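Local atomic coordinates of cytochrome C (Marichromatium purpuratum 984, PDB entry 5LO9), a protein that carries four c-type hemes and probably interconverts thiosulfate and tetrathionate, passing electrons between its thiosulfate site and a diheme cytochrome c unit. Residues A22-R26 against A37-A41; L139-Y144 against A183-R189; L43-Y47 against G133-P138. One frame throughout, in Å; residues are numbered along the deposited sequence.

Contact 1: residues A22-R26 against A37-A41. With HEC (heme c), chain C; EDO (1,2-ethanediol), chain U.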
loop_
_atom_site.group_PDB
_atom_site.type_symbol
_atom_site.label_atom_id
_atom_site.label_comp_id
_atom_site.label_asym_id
_atom_site.label_seq_id
_atom_site.Cartn_x
_atom_site.Cartn_y
_atom_site.Cartn_z
ATOM N N ALA A 22 -23.343 42.942 -36.448
ATOM C CA ALA A 22 -23.865 43.174 -35.121
ATOM C C ALA A 22 -25.383 43.222 -35.107
ATOM O O ALA A 22 -25.975 43.262 -34.027
ATOM C CB ALA A 22 -23.269 44.447 -34.557
ATOM N N GLY A 23 -26.040 43.204 -36.264
ATOM C CA GLY A 23 -27.488 43.142 -36.232
ATOM C C GLY A 23 -28.009 41.895 -35.541
ATOM O O GLY A 23 -29.054 41.937 -34.883
ATOM N N CYS A 24 -27.263 40.790 -35.620
ATOM C CA CYS A 24 -27.662 39.542 -34.972
ATOM C C CYS A 24 -26.688 39.068 -33.896
ATOM O O CYS A 24 -27.111 38.449 -32.919
ATOM C CB CYS A 24 -27.824 38.444 -36.034
ATOM S SG CYS A 24 -28.877 38.899 -37.399
ATOM N N HIS A 25 -25.387 39.278 -34.072
ATOM C CA HIS A 25 -24.399 38.846 -33.096
ATOM C C HIS A 25 -24.162 39.883 -32.011
ATOM O O HIS A 25 -23.359 39.636 -31.101
ATOM C CB HIS A 25 -23.075 38.534 -33.801
ATOM C CG HIS A 25 -23.175 37.397 -34.762
ATOM N ND1 HIS A 25 -23.190 36.081 -34.351
ATOM C CD2 HIS A 25 -23.290 37.374 -36.111
ATOM C CE1 HIS A 25 -23.310 35.296 -35.408
ATOM N NE2 HIS A 25 -23.373 36.057 -36.488
ATOM N N ARG A 26 -24.789 41.053 -32.143
ATOM C CA ARG A 26 -24.719 42.171 -31.202
ATOM C C ARG A 26 -23.359 42.856 -31.200
ATOM O O ARG A 26 -22.385 42.351 -31.778
ATOM C CB ARG A 26 -25.172 41.740 -29.814
ATOM C CG ARG A 26 -26.685 41.623 -29.838
ATOM C CD ARG A 26 -27.255 40.751 -28.768
ATOM N NE ARG A 26 -27.792 41.510 -27.634
ATOM C CZ ARG A 26 -28.451 40.949 -26.617
ATOM N NH1 ARG A 26 -28.631 39.629 -26.597
ATOM N NH2 ARG A 26 -28.912 41.686 -25.606
ATOM N N ALA A 37 -27.829 33.213 -32.606
ATOM C CA ALA A 37 -26.632 33.756 -33.218
ATOM C C ALA A 37 -25.449 33.528 -32.291
ATOM O O ALA A 37 -25.522 33.823 -31.091
ATOM C CB ALA A 37 -26.819 35.245 -33.476
ATOM N N ALA A 38 -24.362 33.014 -32.857
ATOM C CA ALA A 38 -23.229 32.575 -32.072
ATOM C C ALA A 38 -22.519 33.755 -31.442
ATOM O O ALA A 38 -22.674 34.910 -31.853
ATOM C CB ALA A 38 -22.223 31.812 -32.934
ATOM N N ARG A 39 -21.772 33.442 -30.395
ATOM C CA ARG A 39 -20.684 34.302 -29.958
ATOM C C ARG A 39 -19.585 34.286 -31.000
ATOM O O ARG A 39 -19.078 33.216 -31.369
ATOM C CB ARG A 39 -20.123 33.816 -28.619
ATOM C CG ARG A 39 -18.840 34.486 -28.212
ATOM C CD ARG A 39 -18.130 33.770 -27.073
ATOM N NE ARG A 39 -16.704 34.123 -27.060
ATOM C CZ ARG A 39 -15.763 33.436 -26.415
ATOM N NH1 ARG A 39 -16.094 32.362 -25.715
ATOM N NH2 ARG A 39 -14.484 33.812 -26.492
ATOM N N LEU A 40 -19.143 35.473 -31.408
ATOM C CA LEU A 40 -17.975 35.566 -32.270
ATOM C C LEU A 40 -16.764 36.197 -31.578
ATOM O O LEU A 40 -15.634 35.992 -32.031
ATOM C CB LEU A 40 -18.334 36.356 -33.538
ATOM C CG LEU A 40 -19.574 35.872 -34.296
ATOM C CD1 LEU A 40 -19.860 36.811 -35.440
ATOM C CD2 LEU A 40 -19.415 34.448 -34.853
ATOM N N ALA A 41 -16.972 36.916 -30.478
ATOM C CA ALA A 41 -15.924 37.729 -29.858
ATOM C C ALA A 41 -14.840 36.867 -29.212
ATOM O O ALA A 41 -15.111 36.089 -28.288
ATOM C CB ALA A 41 -16.545 38.644 -28.810
HETATM FE FE HEC C . -23.604 35.188 -38.400
HETATM C CHA HEC C . -23.261 31.936 -37.178
HETATM C CHB HEC C . -20.110 35.375 -38.894
HETATM C CHC HEC C . -23.987 38.309 -39.963
HETATM C CHD HEC C . -27.055 35.120 -37.685
HETATM N NA HEC C . -21.972 33.908 -38.094
HETATM C C1A HEC C . -22.045 32.656 -37.594
HETATM C C2A HEC C . -20.718 31.979 -37.507
HETATM C C3A HEC C . -19.809 33.001 -38.024
HETATM C C4A HEC C . -20.682 34.151 -38.345
HETATM C CMA HEC C . -18.336 32.857 -38.162
HETATM C CAA HEC C . -20.348 30.594 -37.011
HETATM C CBA HEC C . -19.977 30.755 -35.549
HETATM C CGA HEC C . -19.279 29.576 -34.900
HETATM O O1A HEC C . -19.177 29.591 -33.650
HETATM O O2A HEC C . -18.819 28.636 -35.583
HETATM N NB HEC C . -22.298 36.576 -39.245
HETATM C C1B HEC C . -20.969 36.471 -39.328
HETATM C C2B HEC C . -20.345 37.626 -39.986
HETATM C C3B HEC C . -21.478 38.497 -40.310
HETATM C C4B HEC C . -22.642 37.745 -39.816
HETATM C CMB HEC C . -18.892 37.837 -40.217
HETATM C CAB HEC C . -21.447 39.813 -41.018
HETATM C CBB HEC C . -20.804 39.603 -42.381
HETATM N NC HEC C . -25.216 36.466 -38.745
HETATM C C1C HEC C . -25.171 37.638 -39.391
HETATM C C2C HEC C . -26.490 38.297 -39.456
HETATM C C3C HEC C . -27.387 37.373 -38.772
HETATM C C4C HEC C . -26.483 36.280 -38.369
HETATM C CMC HEC C . -26.793 39.614 -40.075
HETATM C CAC HEC C . -28.861 37.469 -38.511
HETATM C CBC HEC C . -29.620 37.752 -39.765
HETATM N ND HEC C . -24.917 33.788 -37.594
HETATM C C1D HEC C . -26.229 33.950 -37.402
HETATM C C2D HEC C . -26.874 32.773 -36.806
HETATM C C3D HEC C . -25.783 31.826 -36.644
HETATM C C4D HEC C . -24.604 32.554 -37.183
HETATM C CMD HEC C . -28.314 32.587 -36.461
HETATM C CAD HEC C . -25.918 30.422 -36.135
HETATM C CBD HEC C . -25.860 29.574 -37.407
HETATM C CGD HEC C . -26.012 28.110 -37.116
HETATM O O1D HEC C . -25.463 27.260 -37.875
HETATM O O2D HEC C . -26.715 27.829 -36.130
HETATM C C1 EDO U . -30.454 37.609 -25.009
HETATM O O1 EDO U . -29.181 37.219 -25.560
HETATM C C2 EDO U . -31.509 37.573 -26.123
HETATM O O2 EDO U . -32.765 37.250 -25.523
#

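Contact 2: residues L139-Y144 against A183-R189. With HEC (heme c), chain D.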
loop_
_atom_site.group_PDB
_atom_site.type_symbol
_atom_site.label_atom_id
_atom_site.label_comp_id
_atom_site.label_asym_id
_atom_site.label_seq_id
_atom_site.Cartn_x
_atom_site.Cartn_y
_atom_site.Cartn_z
ATOM N N LEU A 139 -16.589 26.509 -26.242
ATOM C CA LEU A 139 -17.995 26.309 -25.908
ATOM C C LEU A 139 -18.470 27.256 -24.803
ATOM O O LEU A 139 -19.678 27.517 -24.669
ATOM C CB LEU A 139 -18.193 24.869 -25.440
ATOM C CG LEU A 139 -17.571 23.795 -26.331
ATOM C CD1 LEU A 139 -17.750 22.446 -25.684
ATOM C CD2 LEU A 139 -18.196 23.776 -27.704
ATOM N N ALA A 140 -17.552 27.759 -23.997
ATOM C CA ALA A 140 -17.920 28.615 -22.889
ATOM C C ALA A 140 -18.511 29.924 -23.389
ATOM O O ALA A 140 -17.917 30.616 -24.228
ATOM C CB ALA A 140 -16.691 28.876 -22.044
ATOM N N GLY A 141 -19.690 30.254 -22.876
ATOM C CA GLY A 141 -20.355 31.492 -23.210
ATOM C C GLY A 141 -21.095 31.504 -24.531
ATOM O O GLY A 141 -21.840 32.457 -24.785
ATOM N N GLN A 142 -20.975 30.468 -25.356
ATOM C CA GLN A 142 -21.821 30.396 -26.533
ATOM C C GLN A 142 -23.277 30.295 -26.087
ATOM O O GLN A 142 -23.583 29.560 -25.147
ATOM C CB GLN A 142 -21.453 29.178 -27.385
ATOM C CG GLN A 142 -20.217 29.358 -28.213
ATOM C CD GLN A 142 -20.383 30.374 -29.360
ATOM O OE1 GLN A 142 -21.436 30.999 -29.533
ATOM N NE2 GLN A 142 -19.340 30.511 -30.160
ATOM N N PRO A 143 -24.196 30.991 -26.742
ATOM C CA PRO A 143 -25.609 30.901 -26.349
ATOM C C PRO A 143 -26.107 29.462 -26.315
ATOM O O PRO A 143 -25.642 28.596 -27.064
ATOM C CB PRO A 143 -26.336 31.711 -27.430
ATOM C CG PRO A 143 -25.378 32.714 -27.847
ATOM C CD PRO A 143 -23.995 31.990 -27.799
ATOM N N TYR A 144 -27.034 29.211 -25.387
ATOM C CA TYR A 144 -27.646 27.898 -25.266
ATOM C C TYR A 144 -28.249 27.457 -26.581
ATOM O O TYR A 144 -27.982 26.347 -27.059
ATOM C CB TYR A 144 -28.723 27.930 -24.188
ATOM C CG TYR A 144 -29.635 26.695 -24.109
ATOM C CD1 TYR A 144 -29.289 25.567 -23.322
ATOM C CD2 TYR A 144 -30.867 26.684 -24.766
ATOM C CE1 TYR A 144 -30.142 24.464 -23.224
ATOM C CE2 TYR A 144 -31.713 25.602 -24.672
ATOM C CZ TYR A 144 -31.355 24.493 -23.909
ATOM O OH TYR A 144 -32.234 23.434 -23.861
ATOM N N ALA A 183 -25.492 21.880 -23.267
ATOM C CA ALA A 183 -25.599 23.231 -23.787
ATOM C C ALA A 183 -25.799 24.218 -22.656
ATOM O O ALA A 183 -25.190 25.296 -22.639
ATOM C CB ALA A 183 -26.735 23.310 -24.787
ATOM N N ALA A 184 -26.635 23.863 -21.685
ATOM C CA ALA A 184 -26.836 24.773 -20.557
ATOM C C ALA A 184 -25.564 24.905 -19.729
ATOM O O ALA A 184 -25.186 26.014 -19.334
ATOM C CB ALA A 184 -28.000 24.294 -19.693
ATOM N N TYR A 185 -24.869 23.788 -19.503
ATOM C CA TYR A 185 -23.635 23.825 -18.742
ATOM C C TYR A 185 -22.645 24.783 -19.379
ATOM O O TYR A 185 -22.188 25.735 -18.744
ATOM C CB TYR A 185 -23.035 22.420 -18.649
ATOM C CG TYR A 185 -21.744 22.386 -17.860
ATOM C CD1 TYR A 185 -21.744 22.227 -16.482
ATOM C CD2 TYR A 185 -20.526 22.590 -18.488
ATOM C CE1 TYR A 185 -20.552 22.231 -15.750
ATOM C CE2 TYR A 185 -19.346 22.596 -17.777
ATOM C CZ TYR A 185 -19.361 22.426 -16.399
ATOM O OH TYR A 185 -18.170 22.428 -15.695
ATOM N N PHE A 186 -22.345 24.590 -20.656
ATOM C CA PHE A 186 -21.299 25.413 -21.258
ATOM C C PHE A 186 -21.786 26.829 -21.500
ATOM O O PHE A 186 -20.983 27.767 -21.469
ATOM C CB PHE A 186 -20.777 24.776 -22.552
ATOM C CG PHE A 186 -19.774 23.702 -22.298
ATOM C CD1 PHE A 186 -18.524 24.023 -21.774
ATOM C CD2 PHE A 186 -20.086 22.370 -22.520
ATOM C CE1 PHE A 186 -17.588 23.035 -21.508
ATOM C CE2 PHE A 186 -19.170 21.381 -22.257
ATOM C CZ PHE A 186 -17.912 21.710 -21.747
ATOM N N ALA A 187 -23.085 27.015 -21.717
ATOM C CA ALA A 187 -23.600 28.372 -21.863
ATOM C C ALA A 187 -23.444 29.178 -20.573
ATOM O O ALA A 187 -23.294 30.404 -20.622
ATOM C CB ALA A 187 -25.055 28.323 -22.317
ATOM N N THR A 188 -23.437 28.517 -19.412
ATOM C CA THR A 188 -23.277 29.214 -18.138
ATOM C C THR A 188 -21.839 29.165 -17.610
ATOM O O THR A 188 -21.644 29.312 -16.400
ATOM C CB THR A 188 -24.233 28.669 -17.066
ATOM O OG1 THR A 188 -23.938 27.296 -16.772
ATOM C CG2 THR A 188 -25.666 28.734 -17.542
ATOM N N ARG A 189 -20.802 28.869 -18.484
ATOM C CA ARG A 189 -19.457 29.034 -17.929
ATOM C C ARG A 189 -18.941 30.449 -18.125
ATOM O O ARG A 189 -19.369 31.174 -19.034
ATOM C CB ARG A 189 -18.410 28.112 -18.571
ATOM C CG ARG A 189 -18.621 26.613 -18.614
ATOM C CD ARG A 189 -18.636 25.967 -17.249
ATOM N NE ARG A 189 -19.987 26.109 -16.733
ATOM C CZ ARG A 189 -20.330 26.034 -15.466
ATOM N NH1 ARG A 189 -19.385 25.829 -14.549
ATOM N NH2 ARG A 189 -21.620 26.178 -15.144
HETATM FE FE HEC D . -16.618 19.439 -29.792
HETATM C CHA HEC D . -16.832 21.925 -32.225
HETATM C CHB HEC D . -19.670 20.512 -28.445
HETATM C CHC HEC D . -16.352 17.052 -27.261
HETATM C CHD HEC D . -13.738 18.192 -31.301
HETATM N NA HEC D . -17.982 20.951 -30.255
HETATM C C1A HEC D . -17.887 21.828 -31.246
HETATM C C2A HEC D . -19.025 22.760 -31.330
HETATM C C3A HEC D . -19.882 22.333 -30.221
HETATM C C4A HEC D . -19.131 21.198 -29.618
HETATM C CMA HEC D . -21.199 22.939 -29.824
HETATM C CAA HEC D . -19.290 23.887 -32.297
HETATM C CBA HEC D . -18.722 25.179 -31.730
HETATM C CGA HEC D . -19.032 26.350 -32.633
HETATM O O1A HEC D . -18.461 27.439 -32.416
HETATM O O2A HEC D . -19.856 26.183 -33.564
HETATM N NB HEC D . -17.792 18.888 -28.156
HETATM C C1B HEC D . -18.955 19.426 -27.782
HETATM C C2B HEC D . -19.523 18.792 -26.563
HETATM C C3B HEC D . -18.539 17.756 -26.231
HETATM C C4B HEC D . -17.523 17.913 -27.284
HETATM C CMB HEC D . -20.812 19.141 -25.872
HETATM C CAB HEC D . -18.516 16.776 -25.093
HETATM C CBB HEC D . -19.777 15.959 -25.097
HETATM N NC HEC D . -15.284 17.907 -29.349
HETATM C C1C HEC D . -15.330 17.092 -28.303
HETATM C C2C HEC D . -14.217 16.123 -28.264
HETATM C C3C HEC D . -13.438 16.433 -29.470
HETATM C C4C HEC D . -14.209 17.560 -30.059
HETATM C CMC HEC D . -14.008 15.072 -27.217
HETATM C CAC HEC D . -12.143 15.857 -29.996
HETATM C CBC HEC D . -11.943 14.369 -29.944
HETATM N ND HEC D . -15.489 19.960 -31.454
HETATM C C1D HEC D . -14.409 19.341 -31.903
HETATM C C2D HEC D . -13.851 19.962 -33.120
HETATM C C3D HEC D . -14.738 21.065 -33.407
HETATM C C4D HEC D . -15.726 20.969 -32.296
HETATM C CMD HEC D . -12.666 19.540 -33.893
HETATM C CAD HEC D . -14.636 22.041 -34.554
HETATM C CBD HEC D . -15.513 21.607 -35.737
HETATM C CGD HEC D . -15.211 22.407 -36.988
HETATM O O1D HEC D . -16.203 22.767 -37.651
HETATM O O2D HEC D . -14.022 22.689 -37.300
#

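Contact 3: residues L43-Y47 against G133-P138. With HEC (heme c), chain D.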
loop_
_atom_site.group_PDB
_atom_site.type_symbol
_atom_site.label_atom_id
_atom_site.label_comp_id
_atom_site.label_asym_id
_atom_site.label_seq_id
_atom_site.Cartn_x
_atom_site.Cartn_y
_atom_site.Cartn_z
ATOM N N LEU A 43 -13.075 34.495 -30.669
ATOM C CA LEU A 43 -12.814 33.218 -31.315
ATOM C C LEU A 43 -11.588 33.346 -32.209
ATOM O O LEU A 43 -11.294 34.413 -32.738
ATOM C CB LEU A 43 -14.034 32.752 -32.115
ATOM C CG LEU A 43 -15.043 31.889 -31.346
ATOM C CD1 LEU A 43 -15.599 32.608 -30.125
ATOM C CD2 LEU A 43 -16.172 31.483 -32.259
ATOM N N GLU A 44 -10.886 32.240 -32.394
ATOM C CA GLU A 44 -9.669 32.275 -33.186
ATOM C C GLU A 44 -10.000 32.701 -34.616
ATOM O O GLU A 44 -10.914 32.132 -35.232
ATOM C CB GLU A 44 -9.015 30.900 -33.170
ATOM C CG GLU A 44 -8.239 30.583 -31.913
ATOM C CD GLU A 44 -6.819 31.134 -31.872
ATOM O OE1 GLU A 44 -6.362 31.807 -32.836
ATOM O OE2 GLU A 44 -6.165 30.870 -30.841
ATOM N N PRO A 45 -9.314 33.699 -35.172
ATOM C CA PRO A 45 -9.646 34.145 -36.543
ATOM C C PRO A 45 -9.647 33.042 -37.584
ATOM O O PRO A 45 -10.539 33.031 -38.443
ATOM C CB PRO A 45 -8.562 35.195 -36.846
ATOM C CG PRO A 45 -8.200 35.702 -35.537
ATOM C CD PRO A 45 -8.243 34.514 -34.600
ATOM N N ALA A 46 -8.705 32.100 -37.525
ATOM C CA ALA A 46 -8.739 31.008 -38.493
ATOM C C ALA A 46 -10.011 30.196 -38.371
ATOM O O ALA A 46 -10.495 29.653 -39.377
ATOM C CB ALA A 46 -7.574 30.053 -38.323
ATOM N N TYR A 47 -10.529 30.046 -37.144
ATOM C CA TYR A 47 -11.733 29.251 -36.956
ATOM C C TYR A 47 -12.921 29.966 -37.574
ATOM O O TYR A 47 -13.686 29.366 -38.342
ATOM C CB TYR A 47 -11.971 28.963 -35.480
ATOM C CG TYR A 47 -13.280 28.249 -35.247
ATOM C CD1 TYR A 47 -13.400 26.869 -35.439
ATOM C CD2 TYR A 47 -14.417 28.959 -34.866
ATOM C CE1 TYR A 47 -14.640 26.205 -35.237
ATOM C CE2 TYR A 47 -15.627 28.324 -34.695
ATOM C CZ TYR A 47 -15.738 26.962 -34.891
ATOM O OH TYR A 47 -16.973 26.402 -34.712
ATOM N N GLY A 133 -6.874 26.450 -29.092
ATOM C CA GLY A 133 -6.328 26.821 -30.380
ATOM C C GLY A 133 -7.370 26.928 -31.474
ATOM O O GLY A 133 -8.581 26.970 -31.233
ATOM N N ALA A 134 -6.876 26.984 -32.712
ATOM C CA ALA A 134 -7.750 27.276 -33.852
ATOM C C ALA A 134 -8.657 26.099 -34.205
ATOM O O ALA A 134 -9.843 26.298 -34.494
ATOM C CB ALA A 134 -6.925 27.647 -35.059
ATOM N N VAL A 135 -8.126 24.868 -34.136
ATOM C CA VAL A 135 -8.921 23.676 -34.421
ATOM C C VAL A 135 -10.104 23.553 -33.491
ATOM O O VAL A 135 -11.183 23.116 -33.897
ATOM C CB VAL A 135 -8.068 22.409 -34.283
ATOM C CG1 VAL A 135 -8.927 21.174 -34.466
ATOM C CG2 VAL A 135 -6.999 22.395 -35.246
ATOM N N PHE A 136 -9.921 23.868 -32.223
ATOM C CA PHE A 136 -10.886 23.458 -31.209
ATOM C C PHE A 136 -11.535 24.687 -30.595
ATOM O O PHE A 136 -10.919 25.356 -29.753
ATOM C CB PHE A 136 -10.196 22.591 -30.161
ATOM C CG PHE A 136 -9.688 21.282 -30.708
ATOM C CD1 PHE A 136 -10.555 20.226 -30.974
ATOM C CD2 PHE A 136 -8.347 21.098 -30.953
ATOM C CE1 PHE A 136 -10.080 18.995 -31.488
ATOM C CE2 PHE A 136 -7.861 19.878 -31.470
ATOM C CZ PHE A 136 -8.725 18.831 -31.739
ATOM N N PRO A 137 -12.761 25.030 -30.983
ATOM C CA PRO A 137 -13.338 26.317 -30.602
ATOM C C PRO A 137 -13.838 26.296 -29.173
ATOM O O PRO A 137 -14.100 25.215 -28.613
ATOM C CB PRO A 137 -14.521 26.479 -31.578
ATOM C CG PRO A 137 -14.973 25.104 -31.785
ATOM C CD PRO A 137 -13.683 24.266 -31.835
ATOM N N PRO A 138 -14.061 27.473 -28.584
ATOM C CA PRO A 138 -14.678 27.531 -27.260
ATOM C C PRO A 138 -16.137 27.149 -27.319
ATOM O O PRO A 138 -16.811 27.365 -28.324
ATOM C CB PRO A 138 -14.513 28.994 -26.856
ATOM C CG PRO A 138 -14.402 29.746 -28.115
ATOM C CD PRO A 138 -13.899 28.805 -29.174
HETATM FE FE HEC D . -16.618 19.439 -29.792
HETATM C CHA HEC D . -16.832 21.925 -32.225
HETATM C CHB HEC D . -19.670 20.512 -28.445
HETATM C CHC HEC D . -16.352 17.052 -27.261
HETATM C CHD HEC D . -13.738 18.192 -31.301
HETATM N NA HEC D . -17.982 20.951 -30.255
HETATM C C1A HEC D . -17.887 21.828 -31.246
HETATM C C2A HEC D . -19.025 22.760 -31.330
HETATM C C3A HEC D . -19.882 22.333 -30.221
HETATM C C4A HEC D . -19.131 21.198 -29.618
HETATM C CMA HEC D . -21.199 22.939 -29.824
HETATM C CAA HEC D . -19.290 23.887 -32.297
HETATM C CBA HEC D . -18.722 25.179 -31.730
HETATM C CGA HEC D . -19.032 26.350 -32.633
HETATM O O1A HEC D . -18.461 27.439 -32.416
HETATM O O2A HEC D . -19.856 26.183 -33.564
HETATM N NB HEC D . -17.792 18.888 -28.156
HETATM C C1B HEC D . -18.955 19.426 -27.782
HETATM C C2B HEC D . -19.523 18.792 -26.563
HETATM C C3B HEC D . -18.539 17.756 -26.231
HETATM C C4B HEC D . -17.523 17.913 -27.284
HETATM C CMB HEC D . -20.812 19.141 -25.872
HETATM C CAB HEC D . -18.516 16.776 -25.093
HETATM C CBB HEC D . -19.777 15.959 -25.097
HETATM N NC HEC D . -15.284 17.907 -29.349
HETATM C C1C HEC D . -15.330 17.092 -28.303
HETATM C C2C HEC D . -14.217 16.123 -28.264
HETATM C C3C HEC D . -13.438 16.433 -29.470
HETATM C C4C HEC D . -14.209 17.560 -30.059
HETATM C CMC HEC D . -14.008 15.072 -27.217
HETATM C CAC HEC D . -12.143 15.857 -29.996
HETATM C CBC HEC D . -11.943 14.369 -29.944
HETATM N ND HEC D . -15.489 19.960 -31.454
HETATM C C1D HEC D . -14.409 19.341 -31.903
HETATM C C2D HEC D . -13.851 19.962 -33.120
HETATM C C3D HEC D . -14.738 21.065 -33.407
HETATM C C4D HEC D . -15.726 20.969 -32.296
HETATM C CMD HEC D . -12.666 19.540 -33.893
HETATM C CAD HEC D . -14.636 22.041 -34.554
HETATM C CBD HEC D . -15.513 21.607 -35.737
HETATM C CGD HEC D . -15.211 22.407 -36.988
HETATM O O1D HEC D . -16.203 22.767 -37.651
HETATM O O2D HEC D . -14.022 22.689 -37.300
#

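Contact 1: residues A22-R26 against A37-A41
A buried heme-attachment contact, this pairing lies in the first cytochrome c unit, where the short helix 22-25 of the CXXCH motif meets the loop leading to helix 45-57. Its polar centre is a single hydrogen bond from His25 ND1 to the carbonyl Ala38 O, 2.8 Å long and nearly straight at 165°. The other ring nitrogen is committed to metal: His25 NE2 binds the heme iron of HEC (chain C) at 2.1 Å, and Met65 supplies the second axial ligand. An imidazole held at both nitrogens has little liberty to turn about its axis, and a backbone carbonyl that orients the proximal histidine in this way is the classical solution of cytochromes c. Leu40 covers one face of the imidazole: its CD1 lies 3.4 Å from the centroid of the His25 ring, 10° off the normal, a CH-pi contact. The same leucine reaches the porphyrin, with Leu40 CD2 3.5 Å from C3A of the heme. Ala37 completes the wall, its CB lying 3.3 Å from Cys24 O and 3.8 Å from His25 ND1, while its CA is 3.7 Å from heme C2D. Cys24, joined covalently through SG to heme CAC at 1.8 Å, fixes the motif to the macrocycle. Just after His25, Arg26 leaves helical geometry with a positive phi. Backbone hydrogen bonds between His25 and Gly31, and between Gly29 and both Leu40 and Ala41, tie the intervening loop to both segments, between helix 22-25 and the start of helix 45-57.

Contact 2: residues L139-Y144 against A183-R189
Leu139 and Phe186 form the apolar centre: Leu139 CD1 lies 3.8 Å from the centroid of the Phe186 ring, over its face, and Leu139 CB is 3.7 Å from Phe186 CG. The leucine also meets the second heme, its CD2 3.3 Å from C4A of HEC (chain D), so the aromatic ring backs a residue of the heme wall. Farther along, Tyr144 CD1 packs 3.7 Å from Ala183 CB, and Ala187 CB approaches Gln142 O at 3.4 Å. A type II turn from Leu139 to Gln142, with Gly141 in its positive-phi position, directs Gly141 N to Phe186 O (3.1 Å), near the end of helix 176-187. Beyond this, within 183-189, Arg189 NE donates a hydrogen bond to Tyr185 O (3.0 Å), while Gln142 OE1 probably accepts one from Arg39 N in the first cytochrome unit. Small alanines thus let the C-terminal helix of this cytochrome c fold lie close to the heme-lining loop, with one backbone hydrogen bond setting the turn against an otherwise largely apolar interface.

Contact 3: residues L43-Y47 against G133-P138
Tyr47 lays one face of its ring over Pro137, whose CB stands 3.7 Å from the ring centroid and 16° off the normal, a CH-pi contact in which Tyr47 CZ is the nearest ring atom to Pro137 CB at 3.6 Å. Its root packs too, Tyr47 CB lying 3.6 Å from Ala134 O. The phenol end belongs to the hemes: Tyr47 OH is hydrogen-bonded to a propionate of the first heme and stands 2.9 Å from O1A of HEC (chain D), the second. Between them the two segments join separate cytochrome c units, since residues 43-47 lead into and begin helix 45-57 of the first, whereas 133-138 belong to the loop that follows the CXXCH helix 121-125 of the second. That loop is heme wall as well: Pro137 CD lies 3.6 Å from CAD of HEC (chain D), Phe136 CE1 3.6 Å from its CMD, and Pro137 O accepts a hydrogen bond from the axial ligand His125. To one side of the tyrosine, Leu43 CD1 meets Pro138 CG at 3.7 Å. The more exposed end of the contact is made by Ala46 and Glu44. Ala46 CB touches Ala134 CB at 4.1 Å, and Glu44, the N-cap residue of the helix, lays its aliphatic part on the loop, with Glu44 CG 3.7 Å from Gly133 O and 3.9 Å from Ala134 CA.

Contacts 1 and 2 are buried, each inside one cytochrome c unit; contact 3 runs between the two units, from a buried tyrosine to exposed residues such as Glu44 and Ala46. Contacts 2 and 3 share the loop 133-143 and touch the chain D heme, reaching the chain C heme through Gln142 and Tyr47; contact 1 holds the iron ligand of the chain C heme. A histidine-carbonyl hydrogen bond and metal coordination mark contact 1, a turn amide bonded to a helix end contact 2, CH-pi and van der Waals packing contact 3. All three adjoin: Arg39 probably hydrogen-bonds Gln142, Arg39 NH1 packs 3.9 Å from Pro138 CB, and Gln142 NE2 lies 3.9 Å from Leu43 CD2.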